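Long-range contact in pectate lyase (Bacillus, PDB 3VMV), which probably cleaves polygalacturonate by elimination, as a pectate lyase of polysaccharide lyase family 1: residues I78-F92 / S100-H113. Residues are numbered along the deposited sequence; the frame is centred on the assembly and turned at random.
Sequences IKNISIIGVGTNGEF and SNAHNIIIQNVSIH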
ATOM      1  N   ILE A  78       8.444 -17.549   1.182  1.00 13.89           N
ATOM      2  CA  ILE A  78       8.653 -17.450  -0.255  1.00 13.33           C
ATOM      3  C   ILE A  78       9.448 -16.172  -0.493  1.00 14.34           C
ATOM      4  O   ILE A  78       9.208 -15.164   0.160  1.00 15.31           O
ATOM      5  CB  ILE A  78       7.314 -17.469  -1.046  1.00 13.50           C
ATOM      6  CG1 ILE A  78       7.606 -17.485  -2.552  1.00 14.04           C
ATOM      7  CG2 ILE A  78       6.364 -16.299  -0.609  1.00 13.81           C
ATOM      8  CD1 ILE A  78       6.327 -17.727  -3.357  1.00 15.12           C
ATOM      9  N   LYS A  79      10.431 -16.219  -1.377  1.00 12.60           N
ATOM     10  CA  LYS A  79      11.414 -15.122  -1.463  1.00 13.93           C
ATOM     11  C   LYS A  79      11.756 -14.708  -2.874  1.00 13.56           C
ATOM     12  O   LYS A  79      11.674 -15.491  -3.789  1.00 14.38           O
ATOM     13  CB  LYS A  79      12.721 -15.522  -0.796  1.00 16.39           C
ATOM     14  CG  LYS A  79      12.516 -16.021   0.648  1.00 21.52           C
ATOM     15  CD  LYS A  79      13.811 -15.949   1.443  1.00 31.37           C
ATOM     16  CE  LYS A  79      14.585 -17.208   1.294  1.00 43.44           C
ATOM     17  NZ  LYS A  79      13.845 -18.337   1.912  1.00 49.28           N
ATOM     18  N   ASN A  80      12.198 -13.463  -3.021  1.00 14.24           N
ATOM     19  CA  ASN A  80      12.927 -13.018  -4.207  1.00 13.64           C
ATOM     20  C   ASN A  80      12.095 -13.060  -5.502  1.00 11.22           C
ATOM     21  O   ASN A  80      12.431 -13.763  -6.468  1.00 12.98           O
ATOM     22  CB  ASN A  80      14.226 -13.830  -4.389  1.00 14.33           C
ATOM     23  CG  ASN A  80      15.073 -13.877  -3.122  1.00 14.73           C
ATOM     24  OD1 ASN A  80      15.090 -12.955  -2.309  1.00 15.51           O
ATOM     25  ND2 ASN A  80      15.790 -14.997  -2.956  1.00 15.98           N
ATOM     26  N   ILE A  81      11.024 -12.265  -5.505  1.00 12.61           N
ATOM     27  CA  ILE A  81      10.152 -12.180  -6.670  1.00 13.47           C
ATOM     28  C   ILE A  81       9.920 -10.742  -7.050  1.00 11.69           C
ATOM     29  O   ILE A  81       9.718  -9.907  -6.163  1.00 13.14           O
ATOM     30  CB  ILE A  81       8.805 -12.797  -6.321  1.00 15.00           C
ATOM     31  CG1 ILE A  81       8.978 -14.298  -6.108  1.00 19.75           C
ATOM     32  CG2 ILE A  81       7.778 -12.523  -7.434  1.00 19.81           C
ATOM     33  CD1 ILE A  81       7.690 -14.993  -5.688  1.00 23.13           C
ATOM     34  N   SER A  82       9.912 -10.437  -8.342  1.00 13.32           N
ATOM     35  CA  SER A  82       9.308  -9.200  -8.831  1.00 13.18           C
ATOM     36  C   SER A  82       8.178  -9.538  -9.793  1.00 12.21           C
ATOM     37  O   SER A  82       8.330 -10.456 -10.620  1.00 13.08           O
ATOM     38  CB  SER A  82      10.325  -8.358  -9.601  1.00 14.88           C
ATOM     39  OG  SER A  82      11.409  -7.957  -8.801  1.00 14.19           O
ATOM     40  N   ILE A  83       7.052  -8.849  -9.649  1.00 12.00           N
ATOM     41  CA  ILE A  83       5.953  -8.884 -10.618  1.00 10.50           C
ATOM     42  C   ILE A  83       5.890  -7.483 -11.198  1.00 12.61           C
ATOM     43  O   ILE A  83       5.645  -6.524 -10.457  1.00 12.28           O
ATOM     44  CB  ILE A  83       4.633  -9.246  -9.893  1.00  9.81           C
ATOM     45  CG1 ILE A  83       4.767 -10.680  -9.366  1.00 15.43           C
ATOM     46  CG2 ILE A  83       3.419  -9.048 -10.807  1.00 15.59           C
ATOM     47  CD1 ILE A  83       3.620 -11.133  -8.480  1.00 16.90           C
ATOM     48  N   ILE A  84       6.183  -7.367 -12.493  1.00 12.68           N
ATOM     49  CA  ILE A  84       6.329  -6.052 -13.133  1.00 10.87           C
ATOM     50  C   ILE A  84       5.483  -6.008 -14.384  1.00  9.52           C
ATOM     51  O   ILE A  84       5.621  -6.865 -15.270  1.00 11.60           O
ATOM     52  CB  ILE A  84       7.789  -5.812 -13.467  1.00 11.55           C
ATOM     53  CG1 ILE A  84       8.663  -6.065 -12.241  1.00 15.35           C
ATOM     54  CG2 ILE A  84       7.967  -4.414 -14.071  1.00 13.37           C
ATOM     55  CD1 ILE A  84      10.187  -5.894 -12.550  1.00 15.60           C
ATOM     56  N   GLY A  85       4.610  -5.002 -14.486  1.00 12.36           N
ATOM     57  CA  GLY A  85       3.843  -4.832 -15.694  1.00 12.61           C
ATOM     58  C   GLY A  85       4.704  -4.394 -16.876  1.00 13.39           C
ATOM     59  O   GLY A  85       5.705  -3.700 -16.708  1.00 13.81           O
ATOM     60  N   VAL A  86       4.308  -4.812 -18.065  1.00 12.64           N
ATOM     61  CA  VAL A  86       4.908  -4.349 -19.310  1.00 12.53           C
ATOM     62  C   VAL A  86       4.109  -3.164 -19.867  1.00 17.99           C
ATOM     63  O   VAL A  86       2.938  -3.310 -20.199  1.00 17.46           O
ATOM     64  CB  VAL A  86       4.944  -5.512 -20.332  1.00 12.07           C
ATOM     65  CG1 VAL A  86       5.561  -5.053 -21.680  1.00 18.58           C
ATOM     66  CG2 VAL A  86       5.754  -6.636 -19.752  1.00 15.59           C
ATOM     67  N   GLY A  87       4.727  -1.979 -19.953  1.00 15.76           N
ATOM     68  CA  GLY A  87       4.021  -0.819 -20.485  1.00 16.59           C
ATOM     69  C   GLY A  87       2.784  -0.520 -19.668  1.00 15.68           C
ATOM     70  O   GLY A  87       2.849  -0.419 -18.455  1.00 14.54           O
ATOM     71  N   THR A  88       1.644  -0.430 -20.341  1.00 16.58           N
ATOM     72  CA  THR A  88       0.381  -0.192 -19.655  1.00 17.14           C
ATOM     73  C   THR A  88      -0.449  -1.474 -19.748  1.00 20.52           C
ATOM     74  O   THR A  88      -1.669  -1.451 -19.549  1.00 23.39           O
ATOM     75  CB  THR A  88      -0.381   0.998 -20.265  1.00 22.10           C
ATOM     76  OG1 THR A  88      -0.535   0.788 -21.669  1.00 25.76           O
ATOM     77  CG2 THR A  88       0.399   2.301 -20.025  1.00 18.84           C
ATOM     78  N   ASN A  89       0.223  -2.589 -20.004  1.00 18.67           N
ATOM     79  CA  ASN A  89      -0.468  -3.862 -20.240  1.00 19.23           C
ATOM     80  C   ASN A  89      -0.514  -4.819 -19.065  1.00 14.91           C
ATOM     81  O   ASN A  89      -1.111  -5.907 -19.184  1.00 16.48           O
ATOM     82  CB  ASN A  89       0.114  -4.593 -21.471  1.00 22.41           C
ATOM     83  CG  ASN A  89       0.028  -3.756 -22.702  1.00 33.14           C
ATOM     84  OD1 ASN A  89      -1.021  -3.175 -22.984  1.00 36.44           O
ATOM     85  ND2 ASN A  89       1.137  -3.633 -23.417  1.00 39.96           N
ATOM     86  N   GLY A  90       0.054  -4.427 -17.921  1.00 13.99           N
ATOM     87  CA  GLY A  90       0.071  -5.278 -16.726  1.00 11.89           C
ATOM     88  C   GLY A  90      -1.138  -5.000 -15.883  1.00 11.42           C
ATOM     89  O   GLY A  90      -1.059  -4.230 -14.952  1.00 15.05           O
ATOM     90  N   GLU A  91      -2.252  -5.640 -16.193  1.00 13.90           N
ATOM     91  CA  GLU A  91      -3.520  -5.277 -15.588  1.00 13.17           C
ATOM     92  C   GLU A  91      -4.112  -6.480 -14.860  1.00 12.37           C
ATOM     93  O   GLU A  91      -4.108  -7.577 -15.430  1.00 14.48           O
ATOM     94  CB  GLU A  91      -4.500  -4.804 -16.658  1.00 16.35           C
ATOM     95  CG  GLU A  91      -5.845  -4.411 -16.079  1.00 16.72           C
ATOM     96  CD  GLU A  91      -6.877  -4.039 -17.118  1.00 26.19           C
ATOM     97  OE1 GLU A  91      -6.518  -3.983 -18.319  1.00 29.55           O
ATOM     98  OE2 GLU A  91      -8.063  -3.806 -16.743  1.00 21.06           O
ATOM     99  N   PHE A  92      -4.602  -6.249 -13.629  1.00 11.47           N
ATOM    100  CA  PHE A  92      -5.293  -7.271 -12.835  1.00 12.18           C
ATOM    101  C   PHE A  92      -6.697  -6.724 -12.642  1.00 11.88           C
ATOM    102  O   PHE A  92      -6.891  -5.789 -11.872  1.00 12.00           O
ATOM    103  CB  PHE A  92      -4.608  -7.462 -11.463  1.00 11.68           C
ATOM    104  CG  PHE A  92      -3.227  -8.053 -11.533  1.00 11.26           C
ATOM    105  CD1 PHE A  92      -2.986  -9.348 -11.075  1.00 12.29           C
ATOM    106  CD2 PHE A  92      -2.177  -7.320 -12.053  1.00 13.99           C
ATOM    107  CE1 PHE A  92      -1.716  -9.911 -11.142  1.00 15.57           C
ATOM    108  CE2 PHE A  92      -0.881  -7.898 -12.141  1.00 12.65           C
ATOM    109  CZ  PHE A  92      -0.667  -9.176 -11.665  1.00 14.22           C
ATOM    110  N   SER A 100       2.147 -13.686   1.380  1.00 11.43           N
ATOM    111  CA  SER A 100       2.048 -14.364   2.673  1.00 13.66           C
ATOM    112  C   SER A 100       3.413 -14.962   3.033  1.00 14.25           C
ATOM    113  O   SER A 100       3.957 -15.779   2.286  1.00 14.13           O
ATOM    114  CB  SER A 100       0.972 -15.454   2.581  1.00 17.00           C
ATOM    115  OG  SER A 100       1.034 -16.321   3.697  1.00 19.33           O
ATOM    116  N   ASN A 101       3.963 -14.512   4.151  1.00 14.73           N
ATOM    117  CA  ASN A 101       5.337 -14.845   4.550  1.00 12.66           C
ATOM    118  C   ASN A 101       6.298 -14.735   3.365  1.00 13.12           C
ATOM    119  O   ASN A 101       7.097 -15.613   3.066  1.00 14.93           O
ATOM    120  CB  ASN A 101       5.414 -16.219   5.225  1.00 14.94           C
ATOM    121  CG  ASN A 101       6.630 -16.347   6.143  1.00 14.01           C
ATOM    122  OD1 ASN A 101       7.338 -15.389   6.417  1.00 19.22           O
ATOM    123  ND2 ASN A 101       6.860 -17.589   6.640  1.00 21.16           N
ATOM    124  N   ALA A 102       6.154 -13.602   2.689  1.00 13.48           N
ATOM    125  CA  ALA A 102       6.862 -13.321   1.469  1.00 12.78           C
ATOM    126  C   ALA A 102       7.962 -12.306   1.734  1.00 11.19           C
ATOM    127  O   ALA A 102       7.720 -11.325   2.430  1.00 13.83           O
ATOM    128  CB  ALA A 102       5.857 -12.793   0.434  1.00 11.03           C
ATOM    129  N   HIS A 103       9.171 -12.570   1.228  1.00 12.21           N
ATOM    130  CA  HIS A 103      10.355 -11.786   1.574  1.00 13.53           C
ATOM    131  C   HIS A 103      11.093 -11.341   0.349  1.00 12.11           C
ATOM    132  O   HIS A 103      11.356 -12.145  -0.525  1.00 14.59           O
ATOM    133  CB  HIS A 103      11.261 -12.616   2.462  1.00 15.15           C
ATOM    134  CG  HIS A 103      10.631 -12.929   3.776  1.00 17.39           C
ATOM    135  ND1 HIS A 103       9.643 -13.882   3.913  1.00 21.67           N
ATOM    136  CD2 HIS A 103      10.764 -12.341   4.986  1.00 22.86           C
ATOM    137  CE1 HIS A 103       9.226 -13.899   5.168  1.00 20.07           C
ATOM    138  NE2 HIS A 103       9.893 -12.980   5.839  1.00 25.19           N
ATOM    139  N   ASN A 104      11.407 -10.049   0.298  1.00 12.87           N
ATOM    140  CA  ASN A 104      12.137  -9.459  -0.820  1.00 12.93           C
ATOM    141  C   ASN A 104      11.307  -9.554  -2.107  1.00 12.47           C
ATOM    142  O   ASN A 104      11.633 -10.301  -3.049  1.00 12.71           O
ATOM    143  CB  ASN A 104      13.540 -10.109  -1.000  1.00 13.72           C
ATOM    144  CG  ASN A 104      14.369  -9.380  -2.040  1.00 14.26           C
ATOM    145  OD1 ASN A 104      14.225  -8.168  -2.197  1.00 14.01           O
ATOM    146  ND2 ASN A 104      15.197 -10.105  -2.782  1.00 14.83           N
ATOM    147  N   ILE A 105      10.230  -8.774  -2.119  1.00 12.03           N
ATOM    148  CA  ILE A 105       9.229  -8.806  -3.174  1.00 10.84           C
ATOM    149  C   ILE A 105       9.023  -7.402  -3.738  1.00  8.96           C
ATOM    150  O   ILE A 105       8.881  -6.444  -2.971  1.00 11.33           O
ATOM    151  CB  ILE A 105       7.879  -9.270  -2.619  1.00 11.20           C
ATOM    152  CG1 ILE A 105       8.039 -10.517  -1.713  1.00 12.78           C
ATOM    153  CG2 ILE A 105       6.895  -9.505  -3.749  1.00 15.51           C
ATOM    154  CD1 ILE A 105       8.455 -11.812  -2.446  1.00 11.69           C
ATOM    155  N   ILE A 106       9.022  -7.280  -5.055  1.00 10.44           N
ATOM    156  CA  ILE A 106       8.677  -6.043  -5.732  1.00 10.22           C
ATOM    157  C   ILE A 106       7.407  -6.248  -6.574  1.00 10.84           C
ATOM    158  O   ILE A 106       7.329  -7.194  -7.343  1.00 11.42           O
ATOM    159  CB  ILE A 106       9.828  -5.602  -6.644  1.00 11.09           C
ATOM    160  CG1 ILE A 106      11.056  -5.349  -5.785  1.00 13.97           C
ATOM    161  CG2 ILE A 106       9.422  -4.346  -7.464  1.00 11.85           C
ATOM    162  CD1 ILE A 106      12.278  -4.872  -6.589  1.00 12.25           C
ATOM    163  N   ILE A 107       6.410  -5.375  -6.406  1.00 10.45           N
ATOM    164  CA  ILE A 107       5.257  -5.302  -7.325  1.00 10.48           C
ATOM    165  C   ILE A 107       5.292  -3.912  -7.939  1.00 10.67           C
ATOM    166  O   ILE A 107       5.235  -2.899  -7.211  1.00  9.65           O
ATOM    167  CB  ILE A 107       3.964  -5.528  -6.570  1.00 11.33           C
ATOM    168  CG1 ILE A 107       4.006  -6.865  -5.833  1.00 15.15           C
ATOM    169  CG2 ILE A 107       2.728  -5.424  -7.512  1.00 12.88           C
ATOM    170  CD1 ILE A 107       2.867  -7.134  -4.938  1.00 17.18           C
ATOM    171  N   GLN A 108       5.431  -3.856  -9.255  1.00 10.99           N
ATOM    172  CA  GLN A 108       5.721  -2.584  -9.909  1.00 10.28           C
ATOM    173  C   GLN A 108       5.008  -2.483 -11.236  1.00  9.52           C
ATOM    174  O   GLN A 108       4.934  -3.458 -12.036  1.00 11.22           O
ATOM    175  CB  GLN A 108       7.224  -2.532 -10.106  1.00 11.63           C
ATOM    176  CG  GLN A 108       7.725  -1.218 -10.663  1.00 13.70           C
ATOM    177  CD  GLN A 108       9.238  -1.155 -10.646  1.00 16.49           C
ATOM    178  OE1 GLN A 108       9.855  -0.223 -10.072  1.00 17.27           O
ATOM    179  NE2 GLN A 108       9.844  -2.113 -11.280  1.00 13.50           N
ATOM    180  N   ASN A 109       4.556  -1.273 -11.557  1.00 10.86           N
ATOM    181  CA  ASN A 109       3.983  -0.977 -12.870  1.00 10.10           C
ATOM    182  C   ASN A 109       2.793  -1.846 -13.288  1.00 11.23           C
ATOM    183  O   ASN A 109       2.673  -2.224 -14.464  1.00 11.50           O
ATOM    184  CB  ASN A 109       5.057  -1.037 -13.973  1.00 11.93           C
ATOM    185  CG  ASN A 109       4.636  -0.320 -15.241  1.00 13.81           C
ATOM    186  OD1 ASN A 109       4.079   0.793 -15.190  1.00 12.74           O
ATOM    187  ND2 ASN A 109       4.894  -0.959 -16.390  1.00 14.48           N
ATOM    188  N   VAL A 110       1.943  -2.184 -12.325  1.00 11.03           N
ATOM    189  CA  VAL A 110       0.679  -2.857 -12.673  1.00 10.28           C
ATOM    190  C   VAL A 110      -0.543  -2.039 -12.231  1.00  8.04           C
ATOM    191  O   VAL A 110      -0.464  -1.219 -11.304  1.00  9.73           O
ATOM    192  CB  VAL A 110       0.598  -4.302 -12.032  1.00 10.32           C
ATOM    193  CG1 VAL A 110       1.723  -5.166 -12.540  1.00 13.22           C
ATOM    194  CG2 VAL A 110       0.620  -4.200 -10.482  1.00 12.44           C
ATOM    195  N   SER A 111      -1.687  -2.290 -12.867  1.00 12.55           N
ATOM    196  CA  SER A 111      -2.940  -1.703 -12.432  1.00 10.60           C
ATOM    197  C   SER A 111      -3.771  -2.821 -11.853  1.00 11.66           C
ATOM    198  O   SER A 111      -3.910  -3.855 -12.509  1.00 14.77           O
ATOM    199  CB  SER A 111      -3.698  -1.095 -13.600  1.00 14.55           C
ATOM    200  OG  SER A 111      -2.907  -0.062 -14.200  1.00 18.99           O
ATOM    201  N   ILE A 112      -4.290  -2.633 -10.648  1.00  9.24           N
ATOM    202  CA  ILE A 112      -5.086  -3.688 -10.000  1.00  8.97           C
ATOM    203  C   ILE A 112      -6.350  -3.031  -9.535  1.00  9.16           C
ATOM    204  O   ILE A 112      -6.302  -2.041  -8.752  1.00 12.17           O
ATOM    205  CB  ILE A 112      -4.347  -4.292  -8.777  1.00 10.59           C
ATOM    206  CG1 ILE A 112      -2.947  -4.786  -9.198  1.00 11.97           C
ATOM    207  CG2 ILE A 112      -5.209  -5.454  -8.182  1.00 10.73           C
ATOM    208  CD1 ILE A 112      -2.194  -5.496  -8.073  1.00 12.44           C
ATOM    209  N   HIS A 113      -7.501  -3.553  -9.961  1.00 11.42           N
ATOM    210  CA  HIS A 113      -8.702  -2.795  -9.726  1.00 10.54           C
ATOM    211  C   HIS A 113      -9.974  -3.643  -9.686  1.00 12.44           C
ATOM    212  O   HIS A 113     -10.033  -4.755 -10.164  1.00 12.93           O
ATOM    213  CB  HIS A 113      -8.826  -1.698 -10.806  1.00 12.96           C
ATOM    214  CG  HIS A 113      -9.015  -2.250 -12.192  1.00 10.88           C
ATOM    215  ND1 HIS A 113     -10.262  -2.419 -12.761  1.00 12.11           N
ATOM    216  CD2 HIS A 113      -8.122  -2.672 -13.122  1.00 13.96           C
ATOM    217  CE1 HIS A 113     -10.130  -2.923 -13.977  1.00 16.65           C
ATOM    218  NE2 HIS A 113      -8.840  -3.093 -14.222  1.00 14.04           N
TER
HETATM  219  O   HOH W   1       1.242  -1.981 -16.822  1.00 16.64           O
HETATM  220  O   HOH W   2      -1.641  -1.279 -16.347  1.00 18.24           O
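Phe92 and Ile112 lie side by side on neighbouring turns of the parallel beta-helix, with Phe92 CB 3.9 Å from Ile112 CG1. The ring edge of Phe92 reaches Val110, Phe92 CE2 standing 3.8 Å from Val110 CG1. Ile81, Ile83, Ile105 and Ile107 face the same buried interior. Strands 78-85 and 105-108 run parallel, 2° apart, and regular backbone bonds such as Ile83 N to Ile106 O (2.9 Å) join them.

The outward side is looser and more polar. Ile84 and Gln108 run alongside each other on this face, pointing the same way. Asn104 ND2 donates to Asn80 OD1 at 2.9 Å, the two amide planes being 73° apart. Asn104 OD1 accepts from Thr15 N and Gly16 N. Partly exposed Glu91 is fully extended (chi1 -180°), which carries Glu91 OE2 to His113 NE2 at 2.7 Å. The histidine meets the anti side of that oxygen. Its ring is buried and stacked with Tyr140.

At the corner, Asn109 ND2 grips the turn of the preceding coil twice. Asn109 ND2 lies above the carbonyl plane of Gly85, 2.9 Å from Gly85 O, and meets a lone pair of Gly87 O at 3.0 Å. A water also links Gly87 O, Gly90 N and Asn109 O. With an alanine here, the Gly85 and Gly87 carbonyls would probably lose their shared side-chain donor, and the turn would be less firmly held. Asn109 OD1 accepts from Gly323 N, near the C-terminus.

Strand 48-52 pairs with the other edge of strand 78-85, and strand 132-135 continues the stack beyond 105-108. Helix 28-40 touches Ile78, Ile81 and Phe92, while Ile97 and Leu99 of strand 97-103 pack against the interior side chains.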